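Local coordinates for protein threonine--tRNA ligase catalytic subunit (Aeropyrum pernix, PDB 3A32) that probably attaches threonine to tRNA(Thr) in two steps, through a threonyl-adenylate made with ATP, as a zinc-binding class II synthetase without its own editing domain, at residues Thr8-Ala13 / Leu325-Gly330; Glu57-Phe62 / Leu456-Pro461; Arg92-Tyr96 / His143-Pro147; Tyr152-Arg156 / Glu318-Val323; Thr201-Ser207 / Lys260-Met266. All coordinates share one frame; numbering follows the deposited sequence.

Contact 1 of 5, residues Thr8-Ala13 / Leu325-Gly330. With SO4 (sulfate ion), chain B.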
# COMPACT_ATOMS: atom_id res chain seq x y z
N THR A 8 5.38 11.47 25.47
CA THR A 8 6.12 10.63 24.53
C THR A 8 5.28 10.41 23.24
O THR A 8 4.11 10.81 23.18
CB THR A 8 6.47 9.29 25.20
OG1 THR A 8 5.28 8.56 25.42
CG2 THR A 8 7.18 9.55 26.58
N HIS A 9 5.91 9.82 22.20
CA HIS A 9 5.22 9.39 21.01
C HIS A 9 4.01 8.47 21.33
O HIS A 9 3.07 8.42 20.59
CB HIS A 9 6.20 8.66 20.07
CG HIS A 9 6.63 7.29 20.53
ND1 HIS A 9 7.64 7.08 21.45
CD2 HIS A 9 6.19 6.06 20.19
CE1 HIS A 9 7.81 5.78 21.64
NE2 HIS A 9 6.94 5.14 20.89
N ILE A 10 4.03 7.76 22.44
CA ILE A 10 2.85 6.94 22.85
C ILE A 10 1.63 7.84 23.11
O ILE A 10 0.49 7.45 22.82
CB ILE A 10 3.17 6.04 24.12
CG1 ILE A 10 4.08 4.87 23.74
CG2 ILE A 10 1.91 5.44 24.77
CD1 ILE A 10 4.96 4.35 24.96
N ASP A 11 1.89 9.01 23.68
CA ASP A 11 0.88 10.04 23.94
C ASP A 11 0.43 10.75 22.66
O ASP A 11 -0.76 10.88 22.40
CB ASP A 11 1.48 11.10 24.91
CG ASP A 11 1.79 10.50 26.29
OD1 ASP A 11 0.91 9.80 26.83
OD2 ASP A 11 2.88 10.74 26.82
N TYR A 12 1.39 11.24 21.89
CA TYR A 12 1.08 11.83 20.58
C TYR A 12 0.37 10.86 19.65
O TYR A 12 -0.64 11.24 19.06
CB TYR A 12 2.36 12.33 19.90
CG TYR A 12 3.00 13.48 20.62
CD1 TYR A 12 2.31 14.70 20.77
CD2 TYR A 12 4.24 13.36 21.18
CE1 TYR A 12 2.88 15.76 21.41
CE2 TYR A 12 4.83 14.42 21.88
CZ TYR A 12 4.14 15.61 21.96
OH TYR A 12 4.73 16.66 22.59
N ALA A 13 0.87 9.62 19.54
CA ALA A 13 0.24 8.67 18.61
C ALA A 13 -1.24 8.45 18.98
O ALA A 13 -2.05 8.26 18.10
CB ALA A 13 1.02 7.32 18.56
N LEU A 325 7.62 11.85 16.11
CA LEU A 325 6.54 12.45 16.91
C LEU A 325 7.12 13.16 18.15
O LEU A 325 6.60 14.18 18.54
CB LEU A 325 5.47 11.41 17.30
CG LEU A 325 4.60 10.89 16.16
CD1 LEU A 325 3.84 9.60 16.60
CD2 LEU A 325 3.62 12.01 15.67
N GLU A 326 8.18 12.62 18.75
CA GLU A 326 8.84 13.28 19.85
C GLU A 326 9.63 14.52 19.44
O GLU A 326 9.38 15.59 19.98
CB GLU A 326 9.64 12.29 20.70
CG GLU A 326 8.67 11.33 21.50
CD GLU A 326 9.42 10.16 22.17
OE1 GLU A 326 10.66 10.24 22.17
OE2 GLU A 326 8.80 9.16 22.66
N HIS A 327 10.51 14.40 18.45
CA HIS A 327 11.29 15.54 17.97
C HIS A 327 10.39 16.72 17.54
O HIS A 327 10.74 17.87 17.77
CB HIS A 327 12.22 15.10 16.83
CG HIS A 327 13.08 16.20 16.27
ND1 HIS A 327 14.09 16.80 16.99
CD2 HIS A 327 13.09 16.79 15.05
CE1 HIS A 327 14.66 17.73 16.25
NE2 HIS A 327 14.06 17.75 15.07
N ARG A 328 9.22 16.41 16.96
CA ARG A 328 8.30 17.46 16.46
C ARG A 328 7.03 17.64 17.27
O ARG A 328 6.11 18.28 16.82
CB ARG A 328 7.95 17.22 15.00
CG ARG A 328 9.11 17.60 14.08
CD ARG A 328 8.89 19.00 13.51
NE ARG A 328 10.08 19.54 12.85
CZ ARG A 328 10.40 19.33 11.57
NH1 ARG A 328 9.61 18.54 10.82
NH2 ARG A 328 11.53 19.87 11.05
N ARG A 329 6.99 17.07 18.47
CA ARG A 329 5.88 17.29 19.39
C ARG A 329 4.49 17.10 18.69
O ARG A 329 3.55 17.96 18.85
CB ARG A 329 6.02 18.66 20.08
CG ARG A 329 7.11 18.71 21.21
CD ARG A 329 8.37 19.37 20.76
NE ARG A 329 9.34 19.51 21.86
CZ ARG A 329 10.60 19.04 21.88
NH1 ARG A 329 11.14 18.35 20.85
NH2 ARG A 329 11.35 19.26 22.97
N GLY A 330 4.35 15.98 17.96
CA GLY A 330 3.08 15.62 17.45
C GLY A 330 2.74 16.32 16.14
O GLY A 330 1.63 16.14 15.64
S SO4 B . 1.57 19.72 23.39
O1 SO4 B . 1.01 20.92 22.76
O2 SO4 B . 2.90 19.24 23.00
O3 SO4 B . 1.70 20.13 24.77
O4 SO4 B . 0.62 18.62 23.20

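Contact 2 of 5, residues Glu57-Phe62 / Leu456-Pro461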
# COMPACT_ATOMS: atom_id res chain seq x y z
N GLU A 57 2.79 4.62 -0.65
CA GLU A 57 2.57 5.15 -1.99
C GLU A 57 3.66 6.13 -2.38
O GLU A 57 4.20 6.06 -3.48
CB GLU A 57 1.20 5.86 -2.02
CG GLU A 57 0.99 6.56 -3.31
CD GLU A 57 -0.23 7.51 -3.36
OE1 GLU A 57 -1.19 7.28 -2.61
OE2 GLU A 57 -0.17 8.46 -4.23
N VAL A 58 3.94 7.09 -1.49
CA VAL A 58 5.05 8.05 -1.66
C VAL A 58 6.42 7.36 -1.72
O VAL A 58 7.19 7.64 -2.61
CB VAL A 58 5.10 9.14 -0.51
CG1 VAL A 58 6.38 10.00 -0.62
CG2 VAL A 58 3.84 10.03 -0.54
N LEU A 59 6.71 6.45 -0.80
CA LEU A 59 8.00 5.77 -0.80
C LEU A 59 8.15 4.84 -1.98
O LEU A 59 9.22 4.80 -2.56
CB LEU A 59 8.25 5.01 0.53
CG LEU A 59 8.22 5.95 1.75
CD1 LEU A 59 8.27 5.16 3.06
CD2 LEU A 59 9.39 6.94 1.61
N ALA A 60 7.08 4.10 -2.34
CA ALA A 60 7.08 3.25 -3.52
C ALA A 60 7.35 4.05 -4.80
O ALA A 60 8.26 3.71 -5.56
CB ALA A 60 5.75 2.44 -3.64
N LYS A 61 6.58 5.11 -5.03
CA LYS A 61 6.77 5.97 -6.20
C LYS A 61 8.10 6.70 -6.23
O LYS A 61 8.71 6.80 -7.32
CB LYS A 61 5.60 6.97 -6.35
CG LYS A 61 4.24 6.27 -6.60
CD LYS A 61 3.04 7.20 -6.53
CE LYS A 61 1.80 6.41 -6.89
NZ LYS A 61 0.54 7.21 -6.85
N PHE A 62 8.56 7.19 -5.07
CA PHE A 62 9.92 7.78 -4.95
C PHE A 62 11.00 6.80 -5.42
O PHE A 62 11.87 7.15 -6.22
CB PHE A 62 10.24 8.26 -3.53
CG PHE A 62 11.69 8.72 -3.36
CD1 PHE A 62 12.17 9.85 -4.05
CD2 PHE A 62 12.56 8.02 -2.52
CE1 PHE A 62 13.52 10.27 -3.91
CE2 PHE A 62 13.90 8.41 -2.38
CZ PHE A 62 14.38 9.55 -3.06
N LEU A 456 9.25 14.26 -4.98
CA LEU A 456 9.71 12.92 -4.63
C LEU A 456 8.94 11.88 -5.43
O LEU A 456 9.53 10.98 -6.00
CB LEU A 456 9.44 12.65 -3.14
CG LEU A 456 10.25 13.32 -2.05
CD1 LEU A 456 9.71 12.77 -0.71
CD2 LEU A 456 11.73 13.03 -2.19
N SER A 457 7.62 11.99 -5.46
CA SER A 457 6.77 10.90 -5.96
C SER A 457 5.88 11.19 -7.18
O SER A 457 5.18 10.29 -7.68
CB SER A 457 5.96 10.31 -4.80
OG SER A 457 5.31 11.36 -4.12
N GLY A 458 5.96 12.40 -7.71
CA GLY A 458 5.16 12.77 -8.85
C GLY A 458 3.82 13.24 -8.35
O GLY A 458 3.33 14.25 -8.77
N GLN A 459 3.23 12.51 -7.41
CA GLN A 459 1.84 12.77 -6.99
C GLN A 459 1.89 12.89 -5.48
O GLN A 459 2.56 12.09 -4.82
CB GLN A 459 0.93 11.58 -7.47
CG GLN A 459 1.19 11.10 -8.99
CD GLN A 459 0.31 9.92 -9.47
OE1 GLN A 459 0.54 8.73 -9.12
NE2 GLN A 459 -0.71 10.25 -10.31
N ALA A 460 1.26 13.92 -4.93
CA ALA A 460 0.97 13.88 -3.50
C ALA A 460 -0.34 13.07 -3.28
O ALA A 460 -1.32 13.26 -4.00
CB ALA A 460 0.85 15.28 -2.91
N PRO A 461 -0.34 12.13 -2.33
CA PRO A 461 -1.54 11.36 -1.95
C PRO A 461 -2.65 12.15 -1.30
O PRO A 461 -2.44 12.79 -0.29
CB PRO A 461 -1.03 10.34 -0.90
CG PRO A 461 0.43 10.31 -1.06
CD PRO A 461 0.85 11.72 -1.55

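Contact 3 of 5, residues Arg92-Tyr96 / His143-Pro147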
# COMPACT_ATOMS: atom_id res chain seq x y z
N ARG A 92 16.84 -18.53 13.98
CA ARG A 92 15.66 -19.31 14.31
C ARG A 92 15.02 -18.76 15.56
O ARG A 92 13.79 -18.80 15.70
CB ARG A 92 16.13 -20.72 14.61
CG ARG A 92 15.11 -21.72 14.88
CD ARG A 92 15.73 -23.10 14.69
NE ARG A 92 14.69 -24.05 14.31
CZ ARG A 92 13.73 -24.44 15.13
NH1 ARG A 92 13.68 -23.97 16.39
NH2 ARG A 92 12.82 -25.32 14.72
N ASN A 93 15.87 -18.26 16.45
CA ASN A 93 15.44 -17.87 17.80
C ASN A 93 14.63 -16.56 17.88
O ASN A 93 13.83 -16.38 18.80
CB ASN A 93 16.63 -17.88 18.77
CG ASN A 93 17.08 -19.30 19.10
OD1 ASN A 93 18.23 -19.66 18.82
ND2 ASN A 93 16.17 -20.12 19.64
N ASN A 94 14.86 -15.69 16.90
CA ASN A 94 14.10 -14.47 16.67
C ASN A 94 12.93 -14.66 15.71
O ASN A 94 12.31 -13.71 15.27
CB ASN A 94 15.04 -13.39 16.10
CG ASN A 94 16.25 -13.11 17.02
OD1 ASN A 94 16.10 -12.94 18.26
ND2 ASN A 94 17.46 -13.04 16.42
N MET A 95 12.64 -15.90 15.34
CA MET A 95 11.59 -16.11 14.33
C MET A 95 10.32 -16.71 14.92
O MET A 95 10.39 -17.50 15.85
CB MET A 95 12.11 -16.97 13.16
CG MET A 95 13.29 -16.36 12.40
SD MET A 95 14.04 -17.47 11.14
CE MET A 95 12.66 -17.68 10.05
N TYR A 96 9.17 -16.31 14.38
CA TYR A 96 7.91 -16.95 14.72
C TYR A 96 7.68 -18.15 13.77
O TYR A 96 7.54 -17.98 12.55
CB TYR A 96 6.75 -15.94 14.66
CG TYR A 96 6.93 -14.76 15.61
CD1 TYR A 96 7.14 -14.98 16.99
CD2 TYR A 96 6.84 -13.45 15.16
CE1 TYR A 96 7.27 -13.89 17.88
CE2 TYR A 96 6.95 -12.38 16.01
CZ TYR A 96 7.17 -12.60 17.37
OH TYR A 96 7.30 -11.52 18.23
N HIS A 143 8.32 -9.58 11.01
CA HIS A 143 7.92 -9.93 12.36
C HIS A 143 9.07 -10.68 13.01
O HIS A 143 9.67 -11.56 12.40
CB HIS A 143 6.69 -10.81 12.38
CG HIS A 143 5.46 -10.12 11.92
ND1 HIS A 143 5.17 -9.96 10.57
CD2 HIS A 143 4.47 -9.53 12.60
CE1 HIS A 143 4.04 -9.28 10.46
NE2 HIS A 143 3.61 -8.99 11.68
N ARG A 144 9.34 -10.33 14.26
CA ARG A 144 10.52 -10.83 14.96
C ARG A 144 10.14 -11.05 16.42
O ARG A 144 9.32 -10.32 16.96
CB ARG A 144 11.65 -9.81 14.85
CG ARG A 144 12.13 -9.70 13.44
CD ARG A 144 13.21 -8.69 13.32
NE ARG A 144 13.61 -8.57 11.91
CZ ARG A 144 14.52 -7.70 11.47
NH1 ARG A 144 15.14 -6.93 12.34
NH2 ARG A 144 14.82 -7.60 10.17
N TYR A 145 10.73 -12.08 17.03
CA TYR A 145 10.51 -12.32 18.47
C TYR A 145 11.06 -11.16 19.25
O TYR A 145 12.19 -10.82 19.04
CB TYR A 145 11.17 -13.62 18.96
CG TYR A 145 11.12 -13.74 20.48
CD1 TYR A 145 9.90 -13.85 21.14
CD2 TYR A 145 12.29 -13.65 21.26
CE1 TYR A 145 9.82 -13.90 22.51
CE2 TYR A 145 12.21 -13.72 22.66
CZ TYR A 145 10.96 -13.86 23.27
OH TYR A 145 10.83 -13.92 24.66
N GLU A 146 10.27 -10.51 20.09
CA GLU A 146 10.84 -9.72 21.19
C GLU A 146 10.23 -10.16 22.50
O GLU A 146 9.02 -10.36 22.56
CB GLU A 146 10.59 -8.22 21.03
CG GLU A 146 11.12 -7.65 19.71
CD GLU A 146 12.61 -7.40 19.74
OE1 GLU A 146 13.22 -7.51 20.81
OE2 GLU A 146 13.17 -7.09 18.68
N PRO A 147 11.08 -10.28 23.57
CA PRO A 147 10.58 -10.54 24.93
C PRO A 147 9.76 -9.34 25.39
O PRO A 147 10.01 -8.21 24.92
CB PRO A 147 11.86 -10.66 25.77
CG PRO A 147 12.92 -9.95 25.00
CD PRO A 147 12.55 -10.08 23.54
O HOH W 1 9.38 -14.22 12.38

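Contact 4 of 5, residues Tyr152-Arg156 / Glu318-Val323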
# COMPACT_ATOMS: atom_id res chain seq x y z
N TYR A 152 8.85 -1.46 23.61
CA TYR A 152 8.66 -0.06 23.97
C TYR A 152 7.95 0.71 22.86
O TYR A 152 8.48 0.88 21.76
CB TYR A 152 9.97 0.64 24.40
CG TYR A 152 9.69 2.05 24.85
CD1 TYR A 152 8.95 2.29 26.02
CD2 TYR A 152 10.05 3.12 24.08
CE1 TYR A 152 8.60 3.58 26.41
CE2 TYR A 152 9.74 4.44 24.47
CZ TYR A 152 9.00 4.65 25.63
OH TYR A 152 8.70 5.93 26.01
N GLY A 153 6.74 1.15 23.13
CA GLY A 153 6.01 1.97 22.19
C GLY A 153 6.06 1.49 20.74
O GLY A 153 5.70 0.36 20.44
N LEU A 154 6.48 2.39 19.84
CA LEU A 154 6.63 2.10 18.42
C LEU A 154 8.10 1.79 18.11
O LEU A 154 8.43 1.39 16.98
CB LEU A 154 6.14 3.30 17.56
CG LEU A 154 4.63 3.61 17.54
CD1 LEU A 154 4.36 4.93 16.79
CD2 LEU A 154 3.80 2.47 16.95
N LEU A 155 8.95 1.90 19.12
CA LEU A 155 10.42 1.84 18.90
C LEU A 155 10.94 0.44 18.76
O LEU A 155 11.79 0.17 17.93
CB LEU A 155 11.19 2.62 19.98
CG LEU A 155 10.73 4.08 20.11
CD1 LEU A 155 11.74 4.87 20.95
CD2 LEU A 155 10.56 4.79 18.79
N ARG A 156 10.41 -0.47 19.60
CA ARG A 156 10.79 -1.87 19.63
C ARG A 156 9.50 -2.71 19.74
O ARG A 156 8.81 -2.71 20.77
CB ARG A 156 11.75 -2.07 20.80
CG ARG A 156 12.08 -3.50 21.20
CD ARG A 156 13.05 -4.21 20.30
NE ARG A 156 14.33 -3.52 20.22
CZ ARG A 156 15.28 -3.80 19.32
NH1 ARG A 156 15.12 -4.78 18.44
NH2 ARG A 156 16.39 -3.08 19.27
N GLU A 318 7.72 2.50 11.85
CA GLU A 318 7.15 2.73 13.18
C GLU A 318 8.16 3.45 14.09
O GLU A 318 7.82 4.45 14.74
CB GLU A 318 6.71 1.38 13.80
CG GLU A 318 5.48 0.73 13.17
CD GLU A 318 5.77 0.05 11.84
OE1 GLU A 318 6.93 -0.01 11.40
OE2 GLU A 318 4.81 -0.41 11.20
N ARG A 319 9.40 2.95 14.13
CA ARG A 319 10.42 3.54 15.02
C ARG A 319 10.68 4.97 14.59
O ARG A 319 10.54 5.88 15.42
CB ARG A 319 11.72 2.77 14.99
CG ARG A 319 12.74 3.30 15.95
CD ARG A 319 14.11 2.59 15.85
NE ARG A 319 14.82 2.86 17.11
CZ ARG A 319 15.56 3.95 17.39
NH1 ARG A 319 15.82 4.91 16.47
NH2 ARG A 319 16.08 4.06 18.62
N PHE A 320 11.00 5.16 13.31
CA PHE A 320 11.16 6.50 12.71
C PHE A 320 10.03 7.42 13.09
O PHE A 320 10.26 8.53 13.45
CB PHE A 320 11.21 6.48 11.16
CG PHE A 320 11.64 7.79 10.59
CD1 PHE A 320 12.98 8.05 10.35
CD2 PHE A 320 10.70 8.80 10.37
CE1 PHE A 320 13.40 9.31 9.88
CE2 PHE A 320 11.10 10.06 9.88
CZ PHE A 320 12.45 10.31 9.65
N LEU A 321 8.79 6.96 12.92
CA LEU A 321 7.59 7.73 13.23
C LEU A 321 7.52 8.06 14.73
O LEU A 321 7.18 9.18 15.09
CB LEU A 321 6.33 7.02 12.73
CG LEU A 321 5.05 7.79 13.05
CD1 LEU A 321 5.01 9.12 12.27
CD2 LEU A 321 3.77 6.95 12.77
N GLY A 322 7.88 7.11 15.59
CA GLY A 322 7.93 7.33 17.03
C GLY A 322 8.84 8.49 17.41
O GLY A 322 8.46 9.40 18.16
N VAL A 323 10.06 8.44 16.90
CA VAL A 323 11.07 9.42 17.24
C VAL A 323 10.70 10.74 16.61
O VAL A 323 10.85 11.77 17.29
CB VAL A 323 12.45 9.02 16.77
CG1 VAL A 323 13.50 10.15 17.20
CG2 VAL A 323 12.84 7.67 17.38

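Contact 5 of 5, residues Thr201-Ser207 / Lys260-Met266. With SO4 (sulfate ion), chain C.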
# COMPACT_ATOMS: atom_id res chain seq x y z
N THR A 201 23.52 19.10 11.44
CA THR A 201 22.43 18.24 11.89
C THR A 201 22.66 16.77 11.57
O THR A 201 21.82 15.94 11.83
CB THR A 201 21.06 18.66 11.30
OG1 THR A 201 21.05 18.38 9.91
CG2 THR A 201 20.80 20.16 11.50
N PHE A 202 23.78 16.43 10.98
CA PHE A 202 23.86 15.09 10.38
C PHE A 202 25.27 14.52 10.52
O PHE A 202 26.25 15.27 10.46
CB PHE A 202 23.36 15.07 8.92
CG PHE A 202 22.72 13.76 8.51
CD1 PHE A 202 21.36 13.50 8.82
CD2 PHE A 202 23.47 12.76 7.88
CE1 PHE A 202 20.77 12.31 8.52
CE2 PHE A 202 22.88 11.54 7.54
CZ PHE A 202 21.48 11.32 7.86
N LYS A 203 25.33 13.21 10.71
CA LYS A 203 26.57 12.48 10.85
C LYS A 203 26.46 11.16 10.06
O LYS A 203 25.42 10.49 10.05
CB LYS A 203 26.79 12.22 12.37
CG LYS A 203 28.01 11.44 12.71
CD LYS A 203 28.59 11.76 14.11
CE LYS A 203 27.64 11.30 15.20
NZ LYS A 203 28.20 11.44 16.58
N VAL A 204 27.55 10.77 9.40
CA VAL A 204 27.62 9.49 8.72
C VAL A 204 28.66 8.63 9.45
O VAL A 204 29.81 9.03 9.57
CB VAL A 204 27.98 9.65 7.21
CG1 VAL A 204 28.63 8.39 6.67
CG2 VAL A 204 26.72 9.99 6.38
N ARG A 205 28.26 7.46 9.92
CA ARG A 205 29.16 6.57 10.66
C ARG A 205 29.45 5.30 9.87
O ARG A 205 28.54 4.54 9.54
CB ARG A 205 28.54 6.21 12.02
CG ARG A 205 29.37 5.26 12.90
CD ARG A 205 28.58 4.91 14.19
NE ARG A 205 28.70 6.03 15.11
CZ ARG A 205 27.70 6.63 15.73
NH1 ARG A 205 26.44 6.21 15.60
NH2 ARG A 205 27.97 7.67 16.52
N LEU A 206 30.73 5.01 9.64
CA LEU A 206 31.10 3.77 8.96
C LEU A 206 31.56 2.73 9.96
O LEU A 206 32.31 3.06 10.89
CB LEU A 206 32.22 4.01 7.95
CG LEU A 206 32.15 5.21 6.98
CD1 LEU A 206 33.32 5.18 5.94
CD2 LEU A 206 30.79 5.36 6.23
N SER A 207 31.09 1.49 9.80
CA SER A 207 31.57 0.40 10.65
C SER A 207 32.32 -0.67 9.82
O SER A 207 31.76 -1.29 8.92
CB SER A 207 30.43 -0.18 11.47
OG SER A 207 29.80 0.84 12.24
N LYS A 260 29.42 -1.39 6.84
CA LYS A 260 28.19 -0.60 6.70
C LYS A 260 28.39 0.88 6.96
O LYS A 260 29.40 1.30 7.50
CB LYS A 260 27.10 -1.11 7.66
CG LYS A 260 27.59 -1.27 9.10
CD LYS A 260 26.42 -1.38 10.11
CE LYS A 260 26.99 -1.64 11.52
NZ LYS A 260 25.90 -1.50 12.54
N LEU A 261 27.36 1.64 6.60
CA LEU A 261 27.26 3.06 6.88
C LEU A 261 25.88 3.31 7.51
O LEU A 261 24.84 2.84 6.99
CB LEU A 261 27.37 3.76 5.54
CG LEU A 261 27.26 5.24 5.31
CD1 LEU A 261 27.85 5.51 3.94
CD2 LEU A 261 25.79 5.74 5.41
N ASP A 262 25.86 4.08 8.59
CA ASP A 262 24.60 4.43 9.26
C ASP A 262 24.35 5.90 9.12
O ASP A 262 25.28 6.70 9.16
CB ASP A 262 24.67 4.08 10.73
CG ASP A 262 24.64 2.58 10.95
OD1 ASP A 262 23.72 1.94 10.36
OD2 ASP A 262 25.56 2.06 11.64
N PHE A 263 23.08 6.23 8.89
CA PHE A 263 22.61 7.61 8.79
C PHE A 263 22.17 8.10 10.16
O PHE A 263 21.30 7.50 10.77
CB PHE A 263 21.36 7.65 7.91
CG PHE A 263 21.59 7.16 6.49
CD1 PHE A 263 22.66 7.67 5.70
CD2 PHE A 263 20.71 6.25 5.92
CE1 PHE A 263 22.82 7.25 4.41
CE2 PHE A 263 20.87 5.84 4.61
CZ PHE A 263 21.91 6.32 3.87
N ILE A 264 22.74 9.20 10.61
CA ILE A 264 22.50 9.65 11.95
C ILE A 264 22.19 11.14 11.97
O ILE A 264 23.05 11.96 11.67
CB ILE A 264 23.74 9.40 12.87
CG1 ILE A 264 23.98 7.91 13.07
CG2 ILE A 264 23.50 10.02 14.24
CD1 ILE A 264 25.40 7.60 13.18
N MET A 265 20.96 11.49 12.33
CA MET A 265 20.62 12.88 12.56
C MET A 265 21.03 13.28 13.98
O MET A 265 20.77 12.56 14.93
CB MET A 265 19.12 13.10 12.37
CG MET A 265 18.72 14.54 12.57
SD MET A 265 17.27 14.93 11.61
CE MET A 265 17.92 14.85 9.92
N MET A 266 21.66 14.44 14.10
CA MET A 266 21.97 15.07 15.37
C MET A 266 20.88 16.04 15.80
O MET A 266 20.56 16.99 15.08
CB MET A 266 23.31 15.80 15.31
CG MET A 266 24.45 14.89 14.94
SD MET A 266 24.58 13.41 16.01
CE MET A 266 24.79 14.23 17.63
S SO4 C . 31.38 10.37 17.40
O1 SO4 C . 30.99 11.46 16.49
O2 SO4 C . 32.64 9.79 16.95
O3 SO4 C . 31.57 10.98 18.72
O4 SO4 C . 30.37 9.29 17.45
O HOH W 2 28.11 2.07 10.92

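Contact 1 of 5, residues Thr8-Ala13 / Leu325-Gly330
His9 and Glu326 make the polar part of this contact. One carboxylate oxygen, Glu326 OE2, takes two bonds from the same residue. His9 N donates to Glu326 OE2 at 3.0 Å, on the anti lone pair. His9 ND1 gives a shorter and nearly straight bond of 2.7 Å to Glu326 OE2, in the plane of the imidazole but 48° above that of the carboxylate. The His9 ring can do this because CG lies between the backbone N and the carbonyl carbon (chi1 72°), which turns ND1 back beside its own amide.

The packing centres on Tyr12. One ring face covers the turn after helix 317-327, with Gly330 N 3.6 Å above the ring centre. Tyr12 OH touches Arg329 CG at 3.4 Å and bonds a sulfate oxygen at the ring edge. Leu325 packs between the helices, its CD1 against Ala13 CB at 4.1 Å.

Two helix ends meet here. Thr8 and Asp11 form a capping box at the start of helix 9-15. A Schellman motif with Arg329 at C-prime closes helix 317-327. Bonds at both ring nitrogens, ND1 to Glu326 and NE2 to Leu154 N, fix the imidazole's rotation, and Glu326 probably favours a proton on ND1.

Contact 2 of 5, residues Glu57-Phe62 / Leu456-Pro461
Lys61 and Gln459 lie nearly perpendicular. The lysine chain is fully extended, and its NZ donates to Gln459 OE1 at 2.7 Å, from above the amide plane. The same NZ forms a salt bridge with Glu57 OE2 at 3.0 Å, one helical turn back. Glu57 OE1 pairs with Lys61 of the second subunit, and the reverse pair completes a symmetric charge network at the dimer interface.

Glu57 and Pro461 run alongside in opposite senses, with Pro461 CB 3.5 Å from Glu57 OE1. Val58 meets the same proline crosswise. Its CG2 branch sits tightly on Pro461 CG, at 3.5 Å. Ser457 CB rests on Lys61 CB at 3.7 Å.

Phe62 crosses Leu456 at a slant, its CD1 on Leu456 CD2 at 3.7 Å. With CG anti to N (chi1 174°), the ring presents its edge to Leu456 O.

The contact joins helix 48-65 of the catalytic part to the end of helix 435-457, which lies in the chain between strands 424-431 and 465-466 of the anticodon-binding part's sheet. Helix 174-191 packs against both Phe62 and Leu456.

Contact 3 of 5, residues Arg92-Tyr96 / His143-Pro147
Tyr96 reaches across to the loop 143-147 with its whole ring. CB leaves the backbone with CG anti to the carbonyl carbon (chi1 -60°), which sends the ring over this loop. CD2 comes first, 3.8 Å from His143 CB, which sits at the ring edge and in its plane. CE2 follows and lies 3.3 Å from Arg144 O. On the other side of the ring, CE1 touches Tyr145 CA at 3.6 Å, and Tyr145 N lies over one face. At the tip, Tyr96 OH makes a weak hydrogen bond of 2.7 Å to Arg144 O.

The contact joins the entry to strand 96-100, an outer strand of the small antiparallel sheet, to the loop leaving strand 134-143 of the large class II catalytic sheet. It also lies at the dimer interface. Tyr96 meets the ring of Phe98 of the second subunit, and Tyr145 OH bonds Glu101 of that subunit.

The backbones are also tied directly. Tyr145 N donates to Asn94 O at 2.9 Å, nearly straight at 170°, from above the carbonyl plane. A water bridges Tyr96 N and His143 O, at 2.9 Å from Tyr96 N. Arg144 CB points away from segment 92-96, and its NE bonds Pro109 O.

Contact 4 of 5, residues Tyr152-Arg156 / Glu318-Val323
Leu155 approaches Arg319 to 4.2 Å between CA atoms, where the 152-156 loop lies against the side of helix 317-327. The loop is part of the long connection between strands 134-143 and 159-170, two antiparallel neighbours of the class II catalytic sheet. It turns back at Gly153-Leu154. Leu155 and Arg156 both face Tyr152, a classic beta bulge, and their N atoms both donate to Tyr152 O.

Two leucines carry the contact. Leu154 CB points at the helix and lies 3.5 Å from Glu318 O. Its CD1 is 4.3 Å from Gly322 CA. Leu155 lays its CD2 branch along the helix backbone, 3.5 Å from Arg319 O and 4.1 Å from Gly322 CA. The methyl thus packs on the bare CA of the glycine.

The Arg319 chain runs crosswise to Leu155. Its CG is anti to N (chi1 -176°), and its extended chain passes Leu155 O, with CG 3.8 Å from that oxygen. Glu318 CB points at the loop, but the chain bends at chi2 (77°), and its carboxylate bonds Thr161 N and forms a salt bridge with Arg52. The contact itself is mainly van der Waals.

Beyond the glycine, the same Leu155 CD2 meets the CG2 branch of Val323 at 3.9 Å.

Contact 5 of 5, residues Thr201-Ser207 / Lys260-Met266
The Phe202 ring lies over the neighbouring strand, with Ile264 O 3.6 Å above its centre on one face. Met265 CE is at the edge, in the ring plane, and Phe263 CB is also near that plane, 3.7 Å from Phe202 CZ. The Arg205 guanidinium has a sulfate oxygen at its edge.

Strands 202-207 and 260-268 are antiparallel neighbours in the large class II catalytic sheet; segments 202-207 and 260-266 run at 154°. Lys203-Ile264, Arg205-Asp262 and Ser207-Lys260 are the hydrogen-bonded pairs; Arg205 N to Asp262 O is the straightest bond, at 172°.

Phe202, Val204, Leu206, Leu261, Phe263 and Met265 share one face. There Leu261 CG fits between Val204 CG1, at 3.7 Å, and Leu206 CD2. Helix 174-191 covers the phenylalanine end.

The other face is more polar. Lys203 NZ and Arg205 NH2 hold the sulfate and also pair with Glu275. A water accepts from Ser207 OG and donates to Asp262 OD2 and, at 2.9 Å, to Arg205 O.

Contacts 1 and 4 touch and share helix 317-327; their centres are 10 Å apart. The bond from the His9 ring to the Leu154 backbone joins them, so the N-terminal helix and the 152-156 loop sit side by side on helix 317-327. Contact 4 reaches contact 3 through a salt bridge, Arg156 NH1 to Glu146 OE2, 3.0 Å. Contacts 2 and 3 both meet the second subunit, though their centres are 32 Å apart. Contact 3 lies nearest the metal: the Arg144 side chain is about 7 Å from the zinc ion bound by Cys112, His166 and His310. In contact 5, the Lys260 side chain is about 12 Å from the zinc ion.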